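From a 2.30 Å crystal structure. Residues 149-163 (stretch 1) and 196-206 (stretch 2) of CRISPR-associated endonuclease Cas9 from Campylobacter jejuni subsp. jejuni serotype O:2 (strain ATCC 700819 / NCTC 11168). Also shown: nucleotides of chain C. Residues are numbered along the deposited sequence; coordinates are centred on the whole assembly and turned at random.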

# COMPACT_ATOMS: atom_id res chain seq x y z
N GLY A 149 16.67 4.27 16.93
CA GLY A 149 16.99 4.98 15.71
C GLY A 149 17.56 6.36 15.99
O GLY A 149 17.84 6.75 17.13
N ALA A 150 17.73 7.12 14.90
CA ALA A 150 18.38 8.42 15.00
C ALA A 150 17.55 9.41 15.81
O ALA A 150 18.09 10.17 16.61
CB ALA A 150 18.67 8.97 13.60
N ILE A 151 16.23 9.41 15.60
CA ILE A 151 15.38 10.37 16.30
C ILE A 151 15.30 10.05 17.78
O ILE A 151 15.32 10.95 18.63
CB ILE A 151 13.99 10.42 15.64
CG1 ILE A 151 14.10 11.00 14.23
CG2 ILE A 151 13.02 11.24 16.49
CD1 ILE A 151 12.77 11.21 13.56
N LEU A 152 15.24 8.76 18.13
CA LEU A 152 15.23 8.39 19.54
C LEU A 152 16.55 8.74 20.21
O LEU A 152 16.57 9.13 21.39
CB LEU A 152 14.93 6.90 19.69
CG LEU A 152 13.51 6.45 19.34
CD1 LEU A 152 13.31 4.98 19.69
CD2 LEU A 152 12.48 7.32 20.04
N LYS A 153 17.67 8.60 19.49
CA LYS A 153 18.96 9.02 20.04
C LYS A 153 18.97 10.52 20.31
O LYS A 153 19.49 10.98 21.33
CB LYS A 153 20.09 8.66 19.08
CG LYS A 153 20.54 7.21 19.09
CD LYS A 153 21.90 7.08 18.42
CE LYS A 153 22.01 5.85 17.54
NZ LYS A 153 22.08 4.58 18.33
N ALA A 154 18.39 11.31 19.40
CA ALA A 154 18.51 12.76 19.49
C ALA A 154 17.66 13.34 20.61
O ALA A 154 18.08 14.28 21.29
CB ALA A 154 18.14 13.39 18.15
N ILE A 155 16.45 12.80 20.81
CA ILE A 155 15.61 13.33 21.88
C ILE A 155 16.22 13.05 23.24
O ILE A 155 16.05 13.84 24.18
CB ILE A 155 14.17 12.77 21.79
CG1 ILE A 155 14.15 11.27 22.06
CG2 ILE A 155 13.56 13.08 20.43
CD1 ILE A 155 12.76 10.71 22.25
N LYS A 156 16.96 11.94 23.38
CA LYS A 156 17.62 11.64 24.64
C LYS A 156 18.85 12.51 24.84
O LYS A 156 19.10 13.00 25.95
CB LYS A 156 18.01 10.16 24.69
N GLN A 157 19.64 12.72 23.78
CA GLN A 157 20.79 13.61 23.87
C GLN A 157 20.35 15.04 24.16
O GLN A 157 20.99 15.75 24.96
CB GLN A 157 21.61 13.55 22.59
N ASN A 158 19.27 15.49 23.53
CA ASN A 158 18.75 16.83 23.81
C ASN A 158 18.15 16.92 25.21
O ASN A 158 18.19 17.99 25.83
CB ASN A 158 17.72 17.23 22.76
CG ASN A 158 18.36 17.71 21.48
OD1 ASN A 158 19.40 18.36 21.49
ND2 ASN A 158 17.73 17.38 20.35
N GLU A 159 17.58 15.82 25.71
CA GLU A 159 16.98 15.84 27.04
C GLU A 159 18.03 16.10 28.11
O GLU A 159 17.76 16.82 29.09
CB GLU A 159 16.25 14.52 27.31
CG GLU A 159 15.84 14.32 28.76
CD GLU A 159 15.04 13.05 28.98
OE1 GLU A 159 13.87 13.14 29.41
OE2 GLU A 159 15.58 11.95 28.70
N GLU A 160 19.23 15.55 27.95
CA GLU A 160 20.27 15.73 28.95
C GLU A 160 20.79 17.16 28.96
O GLU A 160 21.04 17.73 30.03
CB GLU A 160 21.40 14.73 28.72
CG GLU A 160 20.94 13.28 28.78
CD GLU A 160 22.07 12.29 28.52
OE1 GLU A 160 23.24 12.73 28.44
OE2 GLU A 160 21.78 11.08 28.39
N LYS A 161 20.97 17.76 27.78
CA LYS A 161 21.34 19.17 27.72
C LYS A 161 20.23 20.06 28.26
O LYS A 161 20.50 21.12 28.83
CB LYS A 161 21.68 19.58 26.29
CG LYS A 161 23.10 19.31 25.84
CD LYS A 161 23.27 17.89 25.33
CE LYS A 161 24.42 17.80 24.35
NZ LYS A 161 24.20 18.66 23.15
N LEU A 162 18.98 19.63 28.10
CA LEU A 162 17.84 20.47 28.46
C LEU A 162 17.71 20.67 29.97
O LEU A 162 16.98 21.57 30.40
CB LEU A 162 16.56 19.85 27.90
CG LEU A 162 15.42 20.78 27.49
CD1 LEU A 162 15.96 21.96 26.70
CD2 LEU A 162 14.40 20.02 26.67
N ALA A 163 18.40 19.86 30.78
CA ALA A 163 18.27 19.97 32.23
C ALA A 163 18.95 21.22 32.78
O ALA A 163 18.69 21.58 33.93
CB ALA A 163 18.84 18.72 32.90
N SER A 196 19.73 15.38 8.90
CA SER A 196 20.10 15.30 10.30
C SER A 196 18.87 15.49 11.18
O SER A 196 18.01 16.35 10.90
CB SER A 196 21.15 16.35 10.66
OG SER A 196 21.46 16.29 12.04
N TYR A 197 18.78 14.69 12.24
CA TYR A 197 17.71 14.80 13.22
C TYR A 197 18.23 15.29 14.57
O TYR A 197 17.60 15.02 15.60
CB TYR A 197 17.01 13.45 13.39
CG TYR A 197 16.37 12.93 12.12
CD1 TYR A 197 15.11 13.37 11.73
CD2 TYR A 197 17.02 12.01 11.31
CE1 TYR A 197 14.52 12.90 10.58
CE2 TYR A 197 16.44 11.54 10.15
CZ TYR A 197 15.18 11.99 9.79
OH TYR A 197 14.59 11.53 8.64
N GLU A 198 19.34 16.02 14.58
CA GLU A 198 20.06 16.29 15.82
C GLU A 198 19.26 17.16 16.78
O GLU A 198 19.43 17.05 18.00
CB GLU A 198 21.40 16.96 15.49
CG GLU A 198 22.37 17.09 16.64
CD GLU A 198 23.69 17.71 16.21
OE1 GLU A 198 23.82 18.04 15.02
OE2 GLU A 198 24.59 17.86 17.07
N ARG A 199 18.38 18.02 16.27
CA ARG A 199 17.66 18.98 17.09
C ARG A 199 16.31 18.46 17.58
O ARG A 199 15.56 19.23 18.20
CB ARG A 199 17.47 20.28 16.32
CG ARG A 199 18.75 20.88 15.75
CD ARG A 199 19.53 21.64 16.81
NE ARG A 199 20.63 22.40 16.22
CZ ARG A 199 21.89 21.97 16.16
NH1 ARG A 199 22.82 22.73 15.59
NH2 ARG A 199 22.22 20.80 16.67
N CYS A 200 15.98 17.20 17.32
CA CYS A 200 14.68 16.67 17.72
C CYS A 200 14.52 16.68 19.24
O CYS A 200 15.40 16.21 19.97
CB CYS A 200 14.51 15.25 17.18
SG CYS A 200 14.17 15.17 15.42
N ILE A 201 13.40 17.23 19.70
CA ILE A 201 13.10 17.35 21.12
C ILE A 201 11.70 16.80 21.37
O ILE A 201 10.77 17.08 20.60
CB ILE A 201 13.20 18.82 21.60
CG1 ILE A 201 14.63 19.33 21.41
CG2 ILE A 201 12.77 18.94 23.06
CD1 ILE A 201 14.83 20.76 21.86
N ALA A 202 11.56 16.02 22.45
CA ALA A 202 10.28 15.39 22.75
C ALA A 202 9.18 16.43 22.95
O ALA A 202 9.40 17.48 23.55
CB ALA A 202 10.41 14.52 24.01
N GLN A 203 7.99 16.11 22.45
CA GLN A 203 6.88 17.05 22.46
C GLN A 203 6.50 17.49 23.87
O GLN A 203 6.07 18.63 24.07
CB GLN A 203 5.68 16.43 21.73
CG GLN A 203 4.38 17.20 21.86
CD GLN A 203 3.30 16.65 20.96
OE1 GLN A 203 2.15 16.50 21.38
NE2 GLN A 203 3.65 16.35 19.72
N SER A 204 6.66 16.60 24.86
CA SER A 204 6.27 16.94 26.22
C SER A 204 7.06 18.13 26.77
O SER A 204 6.54 18.89 27.60
CB SER A 204 6.44 15.74 27.14
OG SER A 204 7.81 15.38 27.27
N PHE A 205 8.30 18.31 26.32
CA PHE A 205 9.08 19.46 26.77
C PHE A 205 8.56 20.76 26.19
O PHE A 205 8.60 21.80 26.86
CB PHE A 205 10.56 19.27 26.42
CG PHE A 205 11.24 18.21 27.24
CD1 PHE A 205 11.38 18.35 28.61
CD2 PHE A 205 11.76 17.07 26.63
CE1 PHE A 205 12.01 17.38 29.36
CE2 PHE A 205 12.39 16.09 27.38
CZ PHE A 205 12.51 16.25 28.75
N LEU A 206 8.06 20.73 24.95
CA LEU A 206 7.49 21.94 24.37
C LEU A 206 6.13 22.26 24.98
O LEU A 206 5.75 23.44 25.05
CB LEU A 206 7.38 21.78 22.85
CG LEU A 206 8.73 21.83 22.12
CD1 LEU A 206 8.76 20.83 20.99
CD2 LEU A 206 9.01 23.23 21.60
P DA C 13 13.60 6.42 14.73
OP1 DA C 13 14.47 6.90 15.83
OP2 DA C 13 13.87 5.13 14.05
O5' DA C 13 12.10 6.39 15.26
C5' DA C 13 11.60 7.47 16.03
C4' DA C 13 10.30 7.09 16.70
O4' DA C 13 9.19 7.40 15.82
C3' DA C 13 10.16 5.61 17.06
O3' DA C 13 9.61 5.48 18.36
C2' DA C 13 9.20 5.07 15.98
C1' DA C 13 8.33 6.29 15.73
N9 DA C 13 7.72 6.30 14.40
C8 DA C 13 8.30 5.95 13.21
N7 DA C 13 7.51 6.07 12.17
C5 DA C 13 6.33 6.55 12.72
C6 DA C 13 5.09 6.89 12.14
N6 DA C 13 4.83 6.80 10.83
N1 DA C 13 4.11 7.33 12.96
C2 DA C 13 4.37 7.42 14.27
N3 DA C 13 5.49 7.13 14.93
C4 DA C 13 6.44 6.70 14.09
P DA C 12 15.65 6.35 8.61
OP1 DA C 12 16.96 6.16 9.26
OP2 DA C 12 14.97 5.21 7.96
O5' DA C 12 14.64 6.97 9.69
C5' DA C 12 14.94 8.20 10.30
C4' DA C 12 13.98 8.49 11.43
O4' DA C 12 12.76 9.06 10.90
C3' DA C 12 13.56 7.26 12.24
O3' DA C 12 13.58 7.59 13.62
C2' DA C 12 12.14 6.98 11.75
C1' DA C 12 11.65 8.39 11.46
N9 DA C 12 10.55 8.46 10.51
C8 DA C 12 10.56 8.11 9.19
N7 DA C 12 9.41 8.30 8.58
C5 DA C 12 8.59 8.82 9.57
C6 DA C 12 7.24 9.23 9.57
N6 DA C 12 6.46 9.18 8.49
N1 DA C 12 6.73 9.70 10.73
C2 DA C 12 7.52 9.75 11.81
N3 DA C 12 8.79 9.38 11.93
C4 DA C 12 9.28 8.93 10.76
P DC C 11 14.54 7.23 1.95
OP1 DC C 11 15.74 6.38 1.79
OP2 DC C 11 13.20 6.68 1.63
O5' DC C 11 14.50 7.76 3.46
C5' DC C 11 15.63 8.41 4.02
C4' DC C 11 15.40 8.75 5.48
O4' DC C 11 14.34 9.73 5.59
C3' DC C 11 14.99 7.56 6.36
O3' DC C 11 15.81 7.53 7.53
C2' DC C 11 13.52 7.84 6.69
C1' DC C 11 13.49 9.36 6.65
N1 DC C 11 12.13 9.93 6.38
C2 DC C 11 11.55 10.80 7.32
O2 DC C 11 12.18 11.07 8.35
N3 DC C 11 10.33 11.32 7.07
C4 DC C 11 9.68 11.00 5.94
N4 DC C 11 8.47 11.54 5.74
C5 DC C 11 10.26 10.12 4.97
C6 DC C 11 11.47 9.61 5.23
O HOH W 1 13.69 15.13 24.43

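The contact joins a helix, beginning at Ala-150, to a segment with few internal backbone hydrogen bonds, and two of its carbonyls, Glu-198 O and Cys-200 O, are bonded by one helix side chain. The key residue is Asn-158. Its CA-to-CB bond points toward the second stretch, and its amide nitrogen serves two carbonyls: ND2 donates to Glu-198 O at 2.9 Å and, more nearly linearly, to Cys-200 O at 2.6 Å. Both acceptors lie at the type I turn from Tyr-197 to Cys-200, which is closed by Cys-200 N donating to Tyr-197 O at 3.2 Å. The two hydrogens of a carboxamide suit this double task, and OD1 is satisfied elsewhere in the structure, so the buried side chain leaves no polar atom unpaired. Cys-200 O also receives a CA-H...O contact from Ile-155 CA at 3.5 Å.

One turn earlier, Ala-154 faces the same loop. Its methyl lets the backbone come close, with CB 3.1 Å from Tyr-197 O. A water links the two backbones: it donates to Ile-155 O at 2.7 Å and accepts from Ala-202 N at 3.0 Å, bridging two groups that do not meet directly.

Apolar packing surrounds these bonds. Ile-155 CG2 lies 4.0 Å from Cys-200 CB. Further along the helix, Leu-162 sets CD2 over one face of the Phe-205 ring, 3.7 Å from its CG, while Glu-159 OE1 approaches the ring edge, 3.5 Å from Phe-205 CZ. Near the helix start, Ile-151 CG1 covers a face of Tyr-197, 3.6 Å from CD1. The tyrosine combines this apolar ring with a polar end: its OH donates to O2 of DC11 at a very short 2.5 Å. The helix N-terminus binds DNA too, with Leu-152 N donating to OP1 of DA13 at 3.1 Å.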